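Local coordinates for transcriptional regulator (Mesorhizobium loti, PDB 3BHQ), which probably binds cis-regulatory DNA as a TetR-family transcription factor and so controls the expression of its target genes, at residues Arg15-Ala20 with Glu36-Lys41; Leu65-Gln70 with Glu106-Leu111; Glu76-Leu81 with Arg97-Val102. All coordinates share one frame; numbering follows the deposited sequence.

Interaction 1. Residues Arg15-Ala20 with Glu36-Lys41. With EDO (1,2-ethanediol), chain E.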
ATOM      1  N   ARG A  15      -5.133  -8.570  27.961  1.00 24.04           N
ATOM      2  CA  ARG A  15      -4.662  -7.311  27.376  1.00 25.92           C
ATOM      3  C   ARG A  15      -3.140  -7.170  27.522  1.00 22.87           C
ATOM      4  O   ARG A  15      -2.461  -6.781  26.565  1.00 23.61           O
ATOM      5  CB  ARG A  15      -5.365  -6.110  28.028  1.00 28.43           C
ATOM      6  CG  ARG A  15      -4.884  -4.734  27.507  1.00 30.18           C
ATOM      7  CD  ARG A  15      -5.699  -3.556  28.052  1.00 35.33           C
ATOM      8  NE  ARG A  15      -5.834  -3.559  29.507  1.00 42.23           N
ATOM      9  CZ  ARG A  15      -4.865  -3.246  30.376  1.00 46.58           C
ATOM     10  NH1 ARG A  15      -3.640  -2.863  29.988  1.00 49.43           N
ATOM     11  NH2 ARG A  15      -5.143  -3.307  31.677  1.00 51.01           N
ATOM     12  N   GLU A  16      -2.618  -7.480  28.716  1.00 21.59           N
ATOM     13  CA  GLU A  16      -1.164  -7.418  28.961  1.00 23.03           C
ATOM     14  C   GLU A  16      -0.385  -8.384  28.074  1.00 21.82           C
ATOM     15  O   GLU A  16       0.682  -8.049  27.557  1.00 21.46           O
ATOM     16  CB  GLU A  16      -0.847  -7.652  30.439  1.00 24.36           C
ATOM     17  CG  GLU A  16      -1.309  -6.496  31.336  1.00 26.56           C
ATOM     18  CD  GLU A  16      -1.267  -6.771  32.824  1.00 27.15           C
ATOM     19  OE1 GLU A  16      -1.011  -7.909  33.261  1.00 30.16           O
ATOM     20  OE2 GLU A  16      -1.528  -5.808  33.574  1.00 39.28           O
ATOM     21  N   ILE A  17      -0.931  -9.594  27.903  1.00 20.70           N
ATOM     22  CA  ILE A  17      -0.318 -10.587  27.042  1.00 18.36           C
ATOM     23  C   ILE A  17      -0.293 -10.097  25.570  1.00 18.69           C
ATOM     24  O   ILE A  17       0.726 -10.227  24.900  1.00 19.31           O
ATOM     25  CB  ILE A  17      -1.024 -11.971  27.163  1.00 17.49           C
ATOM     26  CG1 ILE A  17      -0.822 -12.531  28.566  1.00 18.22           C
ATOM     27  CG2 ILE A  17      -0.507 -12.943  26.112  1.00 16.46           C
ATOM     28  CD1 ILE A  17      -1.784 -13.692  28.913  1.00 19.77           C
ATOM     29  N   ILE A  18      -1.425  -9.588  25.083  1.00 20.95           N
ATOM     30  CA  ILE A  18      -1.498  -9.075  23.704  1.00 21.16           C
ATOM     31  C   ILE A  18      -0.542  -7.882  23.504  1.00 20.62           C
ATOM     32  O   ILE A  18       0.154  -7.789  22.490  1.00 23.09           O
ATOM     33  CB  ILE A  18      -2.950  -8.732  23.297  1.00 20.79           C
ATOM     34  CG1 ILE A  18      -3.780 -10.013  23.196  1.00 21.85           C
ATOM     35  CG2 ILE A  18      -2.970  -7.998  21.947  1.00 23.03           C
ATOM     36  CD1 ILE A  18      -5.281  -9.791  23.219  1.00 25.77           C
ATOM     37  N   GLN A  19      -0.471  -7.010  24.498  1.00 20.67           N
ATOM     38  CA  GLN A  19       0.465  -5.862  24.447  1.00 23.46           C
ATOM     39  C   GLN A  19       1.925  -6.357  24.322  1.00 20.76           C
ATOM     40  O   GLN A  19       2.722  -5.871  23.492  1.00 22.10           O
ATOM     41  CB  GLN A  19       0.239  -5.001  25.688  1.00 24.67           C
ATOM     42  CG  GLN A  19       1.022  -3.715  25.773  1.00 32.85           C
ATOM     43  CD  GLN A  19       0.790  -2.965  27.099  1.00 35.92           C
ATOM     44  OE1 GLN A  19      -0.183  -3.214  27.842  1.00 50.09           O
ATOM     45  NE2 GLN A  19       1.697  -2.040  27.397  1.00 54.32           N
ATOM     46  N   ALA A  20       2.299  -7.325  25.179  1.00 21.51           N
ATOM     47  CA  ALA A  20       3.617  -7.924  25.127  1.00 21.08           C
ATOM     48  C   ALA A  20       3.903  -8.630  23.818  1.00 21.31           C
ATOM     49  O   ALA A  20       4.976  -8.510  23.245  1.00 21.13           O
ATOM     50  CB  ALA A  20       3.802  -8.912  26.313  1.00 21.08           C
ATOM     51  N   GLU A  36       6.800 -18.622  25.328  1.00 25.03           N
ATOM     52  CA  GLU A  36       7.511 -18.551  26.599  1.00 25.52           C
ATOM     53  C   GLU A  36       8.091 -17.152  26.837  1.00 23.52           C
ATOM     54  O   GLU A  36       7.935 -16.580  27.924  1.00 24.10           O
ATOM     55  CB  GLU A  36       8.602 -19.650  26.674  1.00 26.67           C
ATOM     56  CG  GLU A  36       8.053 -21.125  26.674  1.00 38.06           C
ATOM     57  CD  GLU A  36       7.512 -21.666  25.317  1.00 44.09           C
ATOM     58  OE1 GLU A  36       7.761 -21.060  24.237  1.00 36.12           O
ATOM     59  OE2 GLU A  36       6.818 -22.712  25.341  1.00 41.10           O
ATOM     60  N   GLU A  37       8.718 -16.571  25.815  1.00 22.88           N
ATOM     61  CA  GLU A  37       9.265 -15.215  25.916  1.00 24.33           C
ATOM     62  C   GLU A  37       8.172 -14.147  26.096  1.00 21.91           C
ATOM     63  O   GLU A  37       8.339 -13.186  26.853  1.00 22.24           O
ATOM     64  CB  GLU A  37      10.152 -14.899  24.699  1.00 27.80           C
ATOM     65  CG  GLU A  37      11.439 -15.746  24.707  1.00 31.49           C
ATOM     66  CD  GLU A  37      12.160 -15.765  23.377  1.00 31.67           C
ATOM     67  OE1 GLU A  37      11.606 -16.335  22.419  1.00 38.34           O
ATOM     68  OE2 GLU A  37      13.299 -15.263  23.306  1.00 38.08           O
ATOM     69  N   ILE A  38       7.052 -14.312  25.379  1.00 20.58           N
ATOM     70  CA  ILE A  38       5.913 -13.406  25.506  1.00 20.28           C
ATOM     71  C   ILE A  38       5.315 -13.481  26.916  1.00 19.08           C
ATOM     72  O   ILE A  38       5.011 -12.442  27.525  1.00 20.27           O
ATOM     73  CB  ILE A  38       4.843 -13.676  24.411  1.00 19.18           C
ATOM     74  CG1 ILE A  38       5.414 -13.242  23.042  1.00 21.97           C
ATOM     75  CG2 ILE A  38       3.546 -12.886  24.691  1.00 20.12           C
ATOM     76  CD1 ILE A  38       4.674 -13.799  21.848  1.00 20.57           C
ATOM     77  N   ALA A  39       5.187 -14.707  27.439  1.00 19.90           N
ATOM     78  CA  ALA A  39       4.683 -14.913  28.801  1.00 19.23           C
ATOM     79  C   ALA A  39       5.536 -14.132  29.789  1.00 20.50           C
ATOM     80  O   ALA A  39       5.018 -13.376  30.623  1.00 18.64           O
ATOM     81  CB  ALA A  39       4.655 -16.423  29.188  1.00 20.01           C
ATOM     82  N   THR A  40       6.852 -14.284  29.680  1.00 18.87           N
ATOM     83  CA  THR A  40       7.782 -13.584  30.567  1.00 21.14           C
ATOM     84  C   THR A  40       7.640 -12.063  30.460  1.00 21.79           C
ATOM     85  O   THR A  40       7.521 -11.379  31.472  1.00 22.85           O
ATOM     86  CB  THR A  40       9.222 -14.022  30.287  1.00 22.12           C
ATOM     87  OG1 THR A  40       9.319 -15.430  30.508  1.00 25.09           O
ATOM     88  CG2 THR A  40      10.205 -13.286  31.186  1.00 24.23           C
ATOM     89  N   LYS A  41       7.610 -11.558  29.228  1.00 21.68           N
ATOM     90  CA  LYS A  41       7.467 -10.127  28.969  1.00 23.90           C
ATOM     91  C   LYS A  41       6.160  -9.566  29.537  1.00 22.06           C
ATOM     92  O   LYS A  41       6.125  -8.437  30.027  1.00 25.43           O
ATOM     93  CB  LYS A  41       7.589  -9.873  27.466  1.00 24.78           C
ATOM     94  CG  LYS A  41       7.561  -8.436  27.024  1.00 28.37           C
ATOM     95  CD  LYS A  41       7.636  -8.376  25.496  1.00 32.61           C
ATOM     96  CE  LYS A  41       7.511  -6.952  24.998  1.00 35.65           C
ATOM     97  NZ  LYS A  41       8.702  -6.150  25.460  1.00 42.28           N
TER
HETATM   98  C1  EDO E 213      10.504  -6.685  22.458  1.00 46.80           C
HETATM   99  O1  EDO E 213      10.431  -5.572  23.358  1.00 57.40           O
HETATM  100  C2  EDO E 213      10.224  -7.990  23.188  1.00 40.84           C
HETATM  101  O2  EDO E 213      10.968  -9.080  22.642  1.00 32.73           O

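Interaction 2. Residues Leu65-Gln70 with Glu106-Leu111. With EDO (1,2-ethanediol), chain I.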
ATOM      1  N   LEU A  65      -6.065  -8.228  15.449  1.00 18.64           N
ATOM      2  CA  LEU A  65      -7.400  -7.747  15.790  1.00 18.77           C
ATOM      3  C   LEU A  65      -7.403  -6.637  16.834  1.00 18.99           C
ATOM      4  O   LEU A  65      -8.196  -5.703  16.724  1.00 19.54           O
ATOM      5  CB  LEU A  65      -8.314  -8.887  16.229  1.00 18.19           C
ATOM      6  CG  LEU A  65      -8.628  -9.936  15.187  1.00 19.08           C
ATOM      7  CD1 LEU A  65      -9.376 -11.111  15.863  1.00 21.74           C
ATOM      8  CD2 LEU A  65      -9.458  -9.351  14.046  1.00 21.29           C
ATOM      9  N   SER A  66      -6.546  -6.729  17.858  1.00 18.50           N
ATOM     10  CA  SER A  66      -6.455  -5.689  18.895  0.50 17.53           C
ATOM     11  C   SER A  66      -6.009  -4.355  18.306  1.00 19.30           C
ATOM     12  O   SER A  66      -6.579  -3.324  18.613  1.00 20.73           O
ATOM     13  CB  SER A  66      -5.482  -6.100  20.010  0.50 19.04           C
ATOM     14  OG  SER A  66      -5.423  -5.121  21.041  0.50 18.39           O
ATOM     15  N   THR A  67      -4.998  -4.408  17.447  1.00 19.48           N
ATOM     16  CA  THR A  67      -4.489  -3.196  16.797  1.00 20.18           C
ATOM     17  C   THR A  67      -5.582  -2.589  15.881  1.00 20.11           C
ATOM     18  O   THR A  67      -5.814  -1.368  15.927  1.00 19.52           O
ATOM     19  CB  THR A  67      -3.185  -3.471  16.061  1.00 21.23           C
ATOM     20  OG1 THR A  67      -2.171  -3.738  17.027  1.00 23.00           O
ATOM     21  CG2 THR A  67      -2.779  -2.223  15.262  1.00 21.13           C
ATOM     22  N   ALA A  68      -6.299  -3.437  15.151  1.00 18.53           N
ATOM     23  CA  ALA A  68      -7.386  -2.974  14.273  1.00 19.34           C
ATOM     24  C   ALA A  68      -8.451  -2.271  15.092  1.00 20.01           C
ATOM     25  O   ALA A  68      -8.948  -1.220  14.708  1.00 20.46           O
ATOM     26  CB  ALA A  68      -7.998  -4.131  13.499  1.00 18.62           C
ATOM     27  N   SER A  69      -8.792  -2.850  16.251  1.00 20.40           N
ATOM     28  CA  SER A  69      -9.774  -2.233  17.131  1.00 20.90           C
ATOM     29  C   SER A  69      -9.325  -0.882  17.693  1.00 20.50           C
ATOM     30  O   SER A  69     -10.097   0.079  17.722  1.00 22.06           O
ATOM     31  CB  SER A  69     -10.058  -3.184  18.310  1.00 22.04           C
ATOM     32  OG  SER A  69     -10.995  -2.618  19.190  1.00 29.23           O
ATOM     33  N   GLN A  70      -8.082  -0.822  18.145  1.00 21.25           N
ATOM     34  CA  GLN A  70      -7.519   0.403  18.743  1.00 23.19           C
ATOM     35  C   GLN A  70      -7.479   1.554  17.734  1.00 22.31           C
ATOM     36  O   GLN A  70      -7.884   2.672  18.033  1.00 21.94           O
ATOM     37  CB  GLN A  70      -6.107   0.150  19.277  1.00 23.65           C
ATOM     38  CG  GLN A  70      -6.056  -0.758  20.500  1.00 31.44           C
ATOM     39  CD  GLN A  70      -4.633  -1.255  20.781  1.00 34.45           C
ATOM     40  OE1 GLN A  70      -3.643  -0.578  20.467  1.00 47.46           O
ATOM     41  NE2 GLN A  70      -4.530  -2.455  21.344  1.00 45.82           N
ATOM     42  N   GLU A 106       4.891   4.812  13.585  1.00 20.34           N
ATOM     43  CA  GLU A 106       5.996   3.925  13.250  1.00 21.20           C
ATOM     44  C   GLU A 106       5.763   2.464  13.628  1.00 20.37           C
ATOM     45  O   GLU A 106       6.030   1.572  12.833  1.00 21.72           O
ATOM     46  CB  GLU A 106       7.291   4.468  13.885  1.00 25.92           C
ATOM     47  CG  GLU A 106       8.577   3.718  13.507  1.00 31.51           C
ATOM     48  CD  GLU A 106       8.941   3.778  12.002  1.00 51.29           C
ATOM     49  OE1 GLU A 106       8.416   4.648  11.251  1.00 48.36           O
ATOM     50  OE2 GLU A 106       9.779   2.940  11.574  1.00 61.24           O
ATOM     51  N   GLU A 107       5.226   2.224  14.821  1.00 20.26           N
ATOM     52  CA  GLU A 107       4.985   0.854  15.251  1.00 21.30           C
ATOM     53  C   GLU A 107       3.886   0.190  14.434  1.00 21.55           C
ATOM     54  O   GLU A 107       3.991  -0.984  14.095  1.00 22.02           O
ATOM     55  CB  GLU A 107       4.753   0.777  16.763  1.00 23.08           C
ATOM     56  CG  GLU A 107       5.952   1.320  17.616  1.00 27.23           C
ATOM     57  CD  GLU A 107       7.311   0.703  17.252  1.00 33.91           C
ATOM     58  OE1 GLU A 107       7.435  -0.531  17.352  1.00 35.34           O
ATOM     59  OE2 GLU A 107       8.259   1.440  16.866  1.00 35.48           O
ATOM     60  N   LEU A 108       2.858   0.954  14.062  1.00 20.48           N
ATOM     61  CA  LEU A 108       1.792   0.466  13.214  1.00 20.64           C
ATOM     62  C   LEU A 108       2.328   0.077  11.823  1.00 20.78           C
ATOM     63  O   LEU A 108       1.956  -0.946  11.268  1.00 22.63           O
ATOM     64  CB  LEU A 108       0.645   1.493  13.091  1.00 20.21           C
ATOM     65  CG  LEU A 108      -0.608   1.063  12.373  1.00 20.98           C
ATOM     66  CD1 LEU A 108      -1.263  -0.123  13.106  1.00 24.29           C
ATOM     67  CD2 LEU A 108      -1.583   2.198  12.252  1.00 21.87           C
ATOM     68  N   LEU A 109       3.235   0.883  11.270  1.00 19.96           N
ATOM     69  CA  LEU A 109       3.847   0.570   9.968  1.00 20.06           C
ATOM     70  C   LEU A 109       4.672  -0.719  10.044  1.00 19.07           C
ATOM     71  O   LEU A 109       4.636  -1.517   9.108  1.00 21.61           O
ATOM     72  CB  LEU A 109       4.715   1.730   9.488  1.00 19.84           C
ATOM     73  CG  LEU A 109       4.005   3.066   9.212  1.00 24.54           C
ATOM     74  CD1 LEU A 109       5.032   4.167   8.930  1.00 27.61           C
ATOM     75  CD2 LEU A 109       3.086   2.960   8.076  1.00 28.65           C
ATOM     76  N   LYS A 110       5.397  -0.902  11.145  1.00 19.83           N
ATOM     77  CA  LYS A 110       6.162  -2.150  11.337  1.00 21.73           C
ATOM     78  C   LYS A 110       5.226  -3.362  11.366  1.00 21.66           C
ATOM     79  O   LYS A 110       5.495  -4.387  10.714  1.00 21.33           O
ATOM     80  CB  LYS A 110       7.016  -2.100  12.593  1.00 21.15           C
ATOM     81  CG  LYS A 110       8.206  -1.085  12.549  1.00 19.62           C
ATOM     82  CD  LYS A 110       8.898  -0.945  13.931  1.00 23.77           C
ATOM     83  CE  LYS A 110      10.015   0.081  13.873  1.00 32.13           C
ATOM     84  NZ  LYS A 110      10.473   0.499  15.257  1.00 35.34           N
ATOM     85  N   LEU A 111       4.106  -3.241  12.068  1.00 19.28           N
ATOM     86  CA  LEU A 111       3.116  -4.328  12.102  1.00 20.16           C
ATOM     87  C   LEU A 111       2.533  -4.589  10.682  1.00 19.93           C
ATOM     88  O   LEU A 111       2.359  -5.767  10.277  1.00 20.99           O
ATOM     89  CB  LEU A 111       1.997  -4.026  13.104  1.00 18.02           C
ATOM     90  CG  LEU A 111       0.982  -5.154  13.350  1.00 20.31           C
ATOM     91  CD1 LEU A 111       1.651  -6.402  13.947  1.00 23.26           C
ATOM     92  CD2 LEU A 111      -0.214  -4.681  14.225  1.00 24.11           C
TER
HETATM   93  C1  EDO I 217       0.354  -0.946  16.932  1.00 38.45           C
HETATM   94  O1  EDO I 217      -0.504  -1.740  17.750  1.00 31.63           O
HETATM   95  C2  EDO I 217       1.756  -1.431  17.208  1.00 40.29           C
HETATM   96  O2  EDO I 217       2.069  -1.103  18.561  1.00 38.58           O

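Interaction 3. Residues Glu76-Leu81 with Arg97-Val102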
ATOM      1  N   GLU A  76     -12.979   6.553  14.816  1.00 24.85           N
ATOM      2  CA  GLU A  76     -14.358   6.912  15.205  1.00 26.99           C
ATOM      3  C   GLU A  76     -14.449   8.249  15.966  1.00 25.95           C
ATOM      4  O   GLU A  76     -15.383   9.026  15.731  1.00 26.43           O
ATOM      5  CB  GLU A  76     -15.038   5.811  16.030  1.00 29.77           C
ATOM      6  CG  GLU A  76     -15.458   4.595  15.203  1.00 37.42           C
ATOM      7  CD  GLU A  76     -16.212   3.525  16.002  1.00 37.07           C
ATOM      8  OE1 GLU A  76     -16.203   3.554  17.257  1.00 51.82           O
ATOM      9  OE2 GLU A  76     -16.822   2.645  15.349  1.00 56.75           O
ATOM     10  N   SER A  77     -13.498   8.507  16.859  1.00 25.94           N
ATOM     11  CA  SER A  77     -13.498   9.762  17.627  0.50 26.81           C
ATOM     12  C   SER A  77     -13.275  10.968  16.714  1.00 27.14           C
ATOM     13  O   SER A  77     -13.951  11.969  16.849  1.00 27.45           O
ATOM     14  CB  SER A  77     -12.457   9.753  18.744  0.50 26.95           C
ATOM     15  OG  SER A  77     -11.141   9.624  18.246  0.50 32.17           O
ATOM     16  N   VAL A  78     -12.343  10.844  15.770  1.00 26.55           N
ATOM     17  CA  VAL A  78     -12.030  11.948  14.832  1.00 27.36           C
ATOM     18  C   VAL A  78     -13.117  12.187  13.768  1.00 27.19           C
ATOM     19  O   VAL A  78     -13.386  13.345  13.411  1.00 24.68           O
ATOM     20  CB  VAL A  78     -10.583  11.818  14.240  1.00 28.63           C
ATOM     21  CG1 VAL A  78      -9.564  11.761  15.378  1.00 31.34           C
ATOM     22  CG2 VAL A  78     -10.428  10.618  13.340  1.00 30.42           C
ATOM     23  N   THR A  79     -13.761  11.128  13.277  1.00 25.23           N
ATOM     24  CA  THR A  79     -14.890  11.297  12.341  1.00 26.05           C
ATOM     25  C   THR A  79     -16.080  11.920  13.085  1.00 28.76           C
ATOM     26  O   THR A  79     -16.799  12.726  12.509  1.00 27.70           O
ATOM     27  CB  THR A  79     -15.280  10.010  11.584  1.00 27.62           C
ATOM     28  OG1 THR A  79     -15.532   8.970  12.527  1.00 29.10           O
ATOM     29  CG2 THR A  79     -14.156   9.596  10.648  1.00 29.56           C
ATOM     30  N   THR A  80     -16.279  11.567  14.358  1.00 28.16           N
ATOM     31  CA  THR A  80     -17.322  12.231  15.170  1.00 28.57           C
ATOM     32  C   THR A  80     -17.036  13.735  15.290  1.00 28.66           C
ATOM     33  O   THR A  80     -17.960  14.532  15.153  1.00 30.51           O
ATOM     34  CB  THR A  80     -17.473  11.616  16.576  1.00 29.68           C
ATOM     35  OG1 THR A  80     -17.892  10.252  16.445  1.00 35.14           O
ATOM     36  CG2 THR A  80     -18.534  12.378  17.401  1.00 30.20           C
ATOM     37  N   LEU A  81     -15.779  14.114  15.527  1.00 26.64           N
ATOM     38  CA  LEU A  81     -15.414  15.548  15.590  1.00 24.57           C
ATOM     39  C   LEU A  81     -15.758  16.262  14.295  1.00 23.95           C
ATOM     40  O   LEU A  81     -16.352  17.333  14.354  1.00 23.21           O
ATOM     41  CB  LEU A  81     -13.940  15.759  15.915  1.00 25.39           C
ATOM     42  CG  LEU A  81     -13.503  15.350  17.323  1.00 27.75           C
ATOM     43  CD1 LEU A  81     -11.978  15.358  17.437  1.00 33.66           C
ATOM     44  CD2 LEU A  81     -14.146  16.246  18.381  1.00 28.38           C
ATOM     45  N   ARG A  97      -5.272  15.618   9.014  1.00 18.29           N
ATOM     46  CA  ARG A  97      -4.055  15.722   9.825  1.00 20.68           C
ATOM     47  C   ARG A  97      -3.984  14.617  10.888  1.00 22.82           C
ATOM     48  O   ARG A  97      -2.916  14.011  11.088  1.00 22.59           O
ATOM     49  CB  ARG A  97      -3.942  17.110  10.462  1.00 21.29           C
ATOM     50  CG  ARG A  97      -3.718  18.226   9.457  1.00 25.27           C
ATOM     51  CD  ARG A  97      -3.937  19.569  10.118  1.00 26.95           C
ATOM     52  NE  ARG A  97      -3.886  20.703   9.184  1.00 28.72           N
ATOM     53  CZ  ARG A  97      -3.873  21.985   9.576  1.00 34.66           C
ATOM     54  NH1 ARG A  97      -3.865  22.326  10.867  1.00 34.59           N
ATOM     55  NH2 ARG A  97      -3.838  22.959   8.673  1.00 33.03           N
ATOM     56  N   ARG A  98      -5.113  14.317  11.549  1.00 22.36           N
ATOM     57  CA  ARG A  98      -5.161  13.243  12.555  0.50 21.61           C
ATOM     58  C   ARG A  98      -4.990  11.865  11.911  1.00 21.59           C
ATOM     59  O   ARG A  98      -4.294  11.008  12.463  1.00 24.20           O
ATOM     60  CB  ARG A  98      -6.460  13.267  13.373  0.50 22.16           C
ATOM     61  CG  ARG A  98      -6.634  14.486  14.257  0.50 28.78           C
ATOM     62  CD  ARG A  98      -5.712  14.489  15.498  0.50 33.52           C
ATOM     63  NE  ARG A  98      -6.043  13.422  16.454  0.50 37.29           N
ATOM     64  CZ  ARG A  98      -5.392  12.267  16.652  0.50 32.88           C
ATOM     65  NH1 ARG A  98      -5.861  11.423  17.569  0.50 34.33           N
ATOM     66  NH2 ARG A  98      -4.284  11.939  15.980  0.50 35.33           N
ATOM     67  N   LEU A  99      -5.627  11.645  10.749  1.00 19.07           N
ATOM     68  CA  LEU A  99      -5.516  10.354  10.017  1.00 21.76           C
ATOM     69  C   LEU A  99      -4.077  10.068   9.650  1.00 21.16           C
ATOM     70  O   LEU A  99      -3.612   8.928   9.817  1.00 20.61           O
ATOM     71  CB  LEU A  99      -6.367  10.328   8.739  1.00 23.38           C
ATOM     72  CG  LEU A  99      -7.888  10.354   8.849  1.00 24.83           C
ATOM     73  CD1 LEU A  99      -8.486  10.440   7.433  1.00 25.20           C
ATOM     74  CD2 LEU A  99      -8.423   9.132   9.619  1.00 26.05           C
ATOM     75  N   ILE A 100      -3.381  11.067   9.120  1.00 20.99           N
ATOM     76  CA  ILE A 100      -1.949  10.922   8.781  0.50 22.44           C
ATOM     77  C   ILE A 100      -1.150  10.544  10.000  1.00 23.83           C
ATOM     78  O   ILE A 100      -0.386   9.606   9.979  1.00 22.69           O
ATOM     79  CB  ILE A 100      -1.314  12.225   8.216  0.50 22.73           C
ATOM     80  CG1 ILE A 100      -1.827  12.455   6.804  0.50 18.11           C
ATOM     81  CG2 ILE A 100       0.240  12.150   8.213  0.50 21.28           C
ATOM     82  CD1 ILE A 100      -1.349  13.753   6.191  0.50 25.31           C
ATOM     83  N   ALA A 101      -1.339  11.266  11.101  1.00 20.96           N
ATOM     84  CA  ALA A 101      -0.566  10.997  12.340  1.00 22.93           C
ATOM     85  C   ALA A 101      -0.806   9.592  12.902  1.00 25.41           C
ATOM     86  O   ALA A 101       0.136   8.907  13.304  1.00 25.83           O
ATOM     87  CB  ALA A 101      -0.865  12.052  13.396  1.00 26.09           C
ATOM     88  N   VAL A 102      -2.060   9.154  12.910  1.00 22.96           N
ATOM     89  CA  VAL A 102      -2.432   7.832  13.406  1.00 22.11           C
ATOM     90  C   VAL A 102      -1.927   6.701  12.505  1.00 23.99           C
ATOM     91  O   VAL A 102      -1.316   5.725  12.968  1.00 22.31           O
ATOM     92  CB  VAL A 102      -3.985   7.729  13.576  1.00 25.47           C
ATOM     93  CG1 VAL A 102      -4.444   6.307  13.865  1.00 25.78           C
ATOM     94  CG2 VAL A 102      -4.445   8.688  14.662  1.00 27.01           C
TER

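Interaction 1. Residues Arg15-Ala20 with Glu36-Lys41
The A20 methyl rests against the base of the K41 chain: A20 CB lies 3.9 Å from K41 CG, and both CA-CB bonds point toward the opposing helix. K41 then runs past the A20 carbonyl, with K41 CD and K41 CE both 3.5 Å from A20 O. With CG anti to the backbone N (chi1 -176°) its chain stays extended along this path. Only the last torsion bends (chi4 65°), turning K41 NZ to a bound 1,2-ethanediol, whose O1 it reaches at 2.8 Å; K28 also hydrogen-bonds this molecule.

I38 enters beside A20 with its CG2 branch. I38 CG2 is 4.3 Å from both A20 CB and I17 CG2, and it sits 3.9 Å from I17 O, so one methyl touches both side chains and backbone of the first helix. No hydrogen bond crosses the contact; apolar packing joins the two segments, whose axes come within 8.6 Å at 119°.

Helix 9-28 thus packs against the predicted helix-turn-helix (34-53), to which segment 36-41 belongs, consistent with the three-helix DNA-binding domain of TetR regulators. Further neighbours are A21, A24 and F25 of helix 9-28 and L59 of helix 56-83, all touched by I38, while I17 reaches V49 and F53 of helix 46-53.

Interaction 2. Residues Leu65-Gln70 with Glu106-Leu111
T67 OG1 has two polar partners: O1 of a bound 1,2-ethanediol at 2.7 Å, where either oxygen may be the donor, and the backbone O of V63, one turn earlier on the same helix, in a weak hydrogen bond. The hydroxyl also meets a hydrocarbon neighbour, since L111 CD2 lies 3.5 Å from T67 OG1. T67 and L111 approach tip to tip, L111 CD2 standing 3.7 Å from T67 CB as well.

The methyl branch of T67 serves the other leucine. A chi1 of -69° sets OG1 beside the backbone N and leaves CG2 anti to it, and at 3.4 Å T67 CG2 and L108 CD1 make a tighter carbon contact than usual. Here the two side chains pass alongside, running in opposite senses. L108 and L111, one turn apart on one helix, thus embrace a single threonine on the other.

In this TetR-type fold the long helix 56-83 leads from the DNA-binding part into the C-terminal domain, and here it packs on helix 106-117. The ethanediol, probably from the crystallisation liquor, lies beside both helices, its O2 3.7 Å from E107 CB.

Further round helix 106-117, E107 and K110 form a salt bridge, E107 OE2 to K110 NZ 2.9 Å, on the syn side of the carboxylate, and both side chains touch I26 of helix 9-28. L109 packs on M175, A178 and M179 of helix 159-181.

Interaction 3. Residues Glu76-Leu81 with Arg97-Val102
V78 and the aliphatic base of R98 make the main contact, and their side chains cross at about a right angle. V78 points its CA-CB bond toward the other helix and divides its two methyls between two neighbours. V78 CG1 lies 4.0 Å from R98 CB, while V78 CG2 is 4.5 Å from L99 CD2, a loose apolar touch. The valine torsion explains the split: with chi1 -56°, CG1 is anti to the carbonyl carbon and CG2 falls between the backbone N and that carbon. R98 was modelled in two conformers; in the one described, its chain bends at chi2 and chi3 and R98 NE lies 4.0 Å from V78 CG1, an oblique approach that should be treated as tentative. No hydrogen bond passes between the segments.

Around them, R98 also touches I74 of helix 56-83, one turn before V78, and L99 touches I75, so the valine is one of several residues of the long helix that meet the second one. L99 packs in addition on F167 and L170 of helix 159-181. Within V78's own helix the backbone of E76 is gripped twice by T80: T80 OG1 donates to E76 O at 2.9 Å and T80 N at 3.0 Å, from opposite faces of the carbonyl plane. T79, next to V78, touches T141 and C144 of helix 123-150.

Beyond this, R97 forms a salt bridge with D196 of helix 188-206. The two helices of the contact run antiparallel, a helix-helix packing that forms part of the all-helical C-terminal domain of this TetR-type protein.

How the interactions relate
Following the chain from the N terminus, interaction 1 comes first, bringing helix 35-42 back onto helix 9-28 and closing the 15-residue link, mostly helix, between its segments. The chain then passes through helix 46-53 into the long helix 56-83, which carries one half of interaction 2 and, further along, one half of interaction 3. Interaction 3 closes the turn to helix 88-103 first; interaction 2 encloses it, with helix 106-117 returning to the earlier part of the long helix. Interactions 1 and 2 touch through I18 CG2 and S66 CB (3.7 Å), interactions 2 and 3 through L108 CD2 and V102 O (3.6 Å). Interactions 1 and 3 lie on opposite sides of the chain's centre.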